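Long-range contact in phosphoribosylaminoimidazole-succinocarboxamide synthase (Pyrococcus horikoshii, PDB 4O7S), which catalyses the ATP-dependent joining of L-aspartate to carboxyaminoimidazole ribonucleotide, giving SAICAR in de novo purine biosynthesis: residues V90-V95 and V172-E177. Residues are numbered along the deposited sequence; the frame is centred on the assembly and turned at random.
Sequences VVVRNV and VDFKLE. With TYD (thymidine-5'-diphosphate), chain B.
Arg93 and Asp173, a non-hydrogen-bonded pair of two antiparallel strands, lie side by side on the face that carries thymidine-5'-diphosphate, guanidinium and carboxylate planes 85° apart. Asp173 OD2, 3.5 Å from Arg93 NH1, lies well out of the guanidinium plane, where no N-H points at it, and attracts by charge alone. NH1 and NH2 grip the alpha-phosphate, NH1 of Arg93 to TYD O1A at 2.8 Å and NH2 to TYD O2A, while NE donates to a water that also meets Asp173 OD2. A thymidine-5'-phosphate probably occupies the same site in alternation; Glu118 pairs with NH2, and Arg198 with Asp173 OD2. Asp173 OD1 lies 2.6 Å from TYD O3'; Val91 CG1 and Lys175 CB line the sugar. On the other face, Phe174 CG sits between its backbone N and carbonyl carbon (chi1 58°), which swings the ring across to Val92, whose CB stands over its face, 3.6 Å from CZ. With an alanine at Phe174, Val92 is likely to lose this cover, opening a gap beside Asn157 of helix 143-165. At the other chain's corner, Val172 O accepts from both Asn94 N and Val95 N. The helix-backed sheet thus presents a phosphate-and-sugar pocket, consistent with the substrate ribonucleotide site of SAICAR synthetases.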
# COMPACT_ATOMS: atom_id res chain seq x y z
N VAL A 90 -2.65 -11.53 -3.48
CA VAL A 90 -1.33 -11.44 -2.87
C VAL A 90 -0.27 -11.54 -3.95
O VAL A 90 -0.13 -12.57 -4.60
CB VAL A 90 -1.13 -12.55 -1.83
CG1 VAL A 90 0.24 -12.41 -1.14
CG2 VAL A 90 -2.25 -12.52 -0.81
N VAL A 91 0.47 -10.45 -4.16
CA VAL A 91 1.40 -10.38 -5.29
C VAL A 91 2.86 -10.45 -4.78
O VAL A 91 3.25 -9.68 -3.89
CB VAL A 91 1.15 -9.12 -6.15
CG1 VAL A 91 2.19 -9.00 -7.26
CG2 VAL A 91 -0.26 -9.13 -6.74
N VAL A 92 3.63 -11.38 -5.33
CA VAL A 92 5.06 -11.52 -5.02
C VAL A 92 5.86 -11.09 -6.26
O VAL A 92 5.54 -11.49 -7.37
CB VAL A 92 5.41 -12.98 -4.62
CG1 VAL A 92 6.88 -13.10 -4.22
CG2 VAL A 92 4.51 -13.44 -3.49
N ARG A 93 6.88 -10.25 -6.07
CA ARG A 93 7.63 -9.67 -7.18
C ARG A 93 9.15 -9.88 -6.99
O ARG A 93 9.70 -9.55 -5.92
CB ARG A 93 7.27 -8.18 -7.34
CG ARG A 93 5.81 -7.85 -7.00
CD ARG A 93 5.41 -6.41 -7.32
NE ARG A 93 5.23 -6.24 -8.75
CZ ARG A 93 4.10 -5.89 -9.35
NH1 ARG A 93 4.09 -5.79 -10.67
NH2 ARG A 93 2.99 -5.64 -8.65
N ASN A 94 9.80 -10.46 -8.00
CA ASN A 94 11.27 -10.68 -7.99
C ASN A 94 12.01 -9.71 -8.90
O ASN A 94 13.17 -9.33 -8.64
CB ASN A 94 11.63 -12.11 -8.41
CG ASN A 94 10.96 -13.15 -7.55
OD1 ASN A 94 11.15 -13.18 -6.34
ND2 ASN A 94 10.15 -14.02 -8.17
N VAL A 95 11.34 -9.34 -10.00
CA VAL A 95 11.87 -8.48 -11.04
C VAL A 95 10.83 -7.38 -11.30
O VAL A 95 9.63 -7.66 -11.31
CB VAL A 95 12.14 -9.31 -12.32
CG1 VAL A 95 12.53 -8.41 -13.50
CG2 VAL A 95 13.22 -10.36 -12.07
N VAL A 172 9.08 -13.63 -12.84
CA VAL A 172 9.21 -12.19 -12.65
C VAL A 172 8.36 -11.71 -11.46
O VAL A 172 8.85 -11.00 -10.58
CB VAL A 172 8.80 -11.46 -13.94
CG1 VAL A 172 8.55 -9.97 -13.71
CG2 VAL A 172 9.86 -11.71 -15.01
N ASP A 173 7.09 -12.12 -11.46
CA ASP A 173 6.15 -11.85 -10.37
C ASP A 173 4.97 -12.80 -10.56
O ASP A 173 4.89 -13.48 -11.60
CB ASP A 173 5.69 -10.37 -10.35
CG ASP A 173 5.06 -9.93 -11.67
OD1 ASP A 173 4.40 -10.75 -12.31
OD2 ASP A 173 5.23 -8.76 -12.06
N PHE A 174 4.06 -12.84 -9.58
CA PHE A 174 2.83 -13.64 -9.70
C PHE A 174 1.83 -13.25 -8.63
O PHE A 174 2.18 -12.58 -7.66
CB PHE A 174 3.13 -15.15 -9.57
CG PHE A 174 3.81 -15.54 -8.27
CD1 PHE A 174 3.06 -16.06 -7.22
CD2 PHE A 174 5.18 -15.41 -8.11
CE1 PHE A 174 3.67 -16.44 -6.02
CE2 PHE A 174 5.80 -15.79 -6.92
CZ PHE A 174 5.04 -16.30 -5.86
N LYS A 175 0.59 -13.68 -8.80
CA LYS A 175 -0.45 -13.38 -7.83
C LYS A 175 -1.05 -14.68 -7.28
O LYS A 175 -1.31 -15.63 -8.02
CB LYS A 175 -1.55 -12.54 -8.48
CG LYS A 175 -2.77 -12.31 -7.58
CD LYS A 175 -4.07 -12.49 -8.34
CE LYS A 175 -4.56 -13.90 -8.20
NZ LYS A 175 -5.59 -14.27 -9.18
N LEU A 176 -1.29 -14.68 -5.98
CA LEU A 176 -1.97 -15.77 -5.32
C LEU A 176 -3.24 -15.30 -4.61
O LEU A 176 -3.40 -14.10 -4.26
CB LEU A 176 -1.06 -16.40 -4.26
CG LEU A 176 0.29 -16.94 -4.72
CD1 LEU A 176 1.08 -17.37 -3.50
CD2 LEU A 176 0.09 -18.09 -5.71
N GLU A 177 -4.13 -16.26 -4.37
CA GLU A 177 -5.30 -16.06 -3.54
C GLU A 177 -5.36 -17.20 -2.54
O GLU A 177 -4.76 -18.26 -2.77
CB GLU A 177 -6.56 -15.96 -4.40
CG GLU A 177 -6.49 -14.80 -5.40
CD GLU A 177 -7.78 -14.57 -6.17
OE1 GLU A 177 -8.85 -15.03 -5.73
OE2 GLU A 177 -7.73 -13.93 -7.23
PA TYD B . 0.70 -6.02 -11.66
O1A TYD B . 1.95 -5.59 -12.39
O2A TYD B . 0.48 -5.52 -10.25
O3A TYD B . -0.62 -5.63 -12.50
PB TYD B . -0.85 -5.69 -14.09
O1B TYD B . 0.41 -5.17 -14.74
O2B TYD B . -1.08 -7.14 -14.41
O3B TYD B . -2.07 -4.81 -14.23
O5' TYD B . 0.63 -7.62 -11.65
C5' TYD B . 1.68 -8.38 -11.03
C4' TYD B . 1.46 -9.88 -11.23
O4' TYD B . 0.29 -10.29 -10.52
C3' TYD B . 1.26 -10.31 -12.68
O3' TYD B . 1.94 -11.56 -12.85
C2' TYD B . -0.22 -10.57 -12.85
C1' TYD B . -0.68 -10.84 -11.42
N1 TYD B . -2.00 -10.27 -11.13
C2 TYD B . -3.20 -10.96 -11.51
O2 TYD B . -3.13 -12.05 -12.12
N3 TYD B . -4.41 -10.44 -11.23
C4 TYD B . -4.52 -9.27 -10.56
O4 TYD B . -5.65 -8.81 -10.30
C5 TYD B . -3.29 -8.55 -10.13
C5M TYD B . -3.35 -7.24 -9.38
C6 TYD B . -2.07 -9.11 -10.45
O HOH W 1 7.00 -7.17 -10.69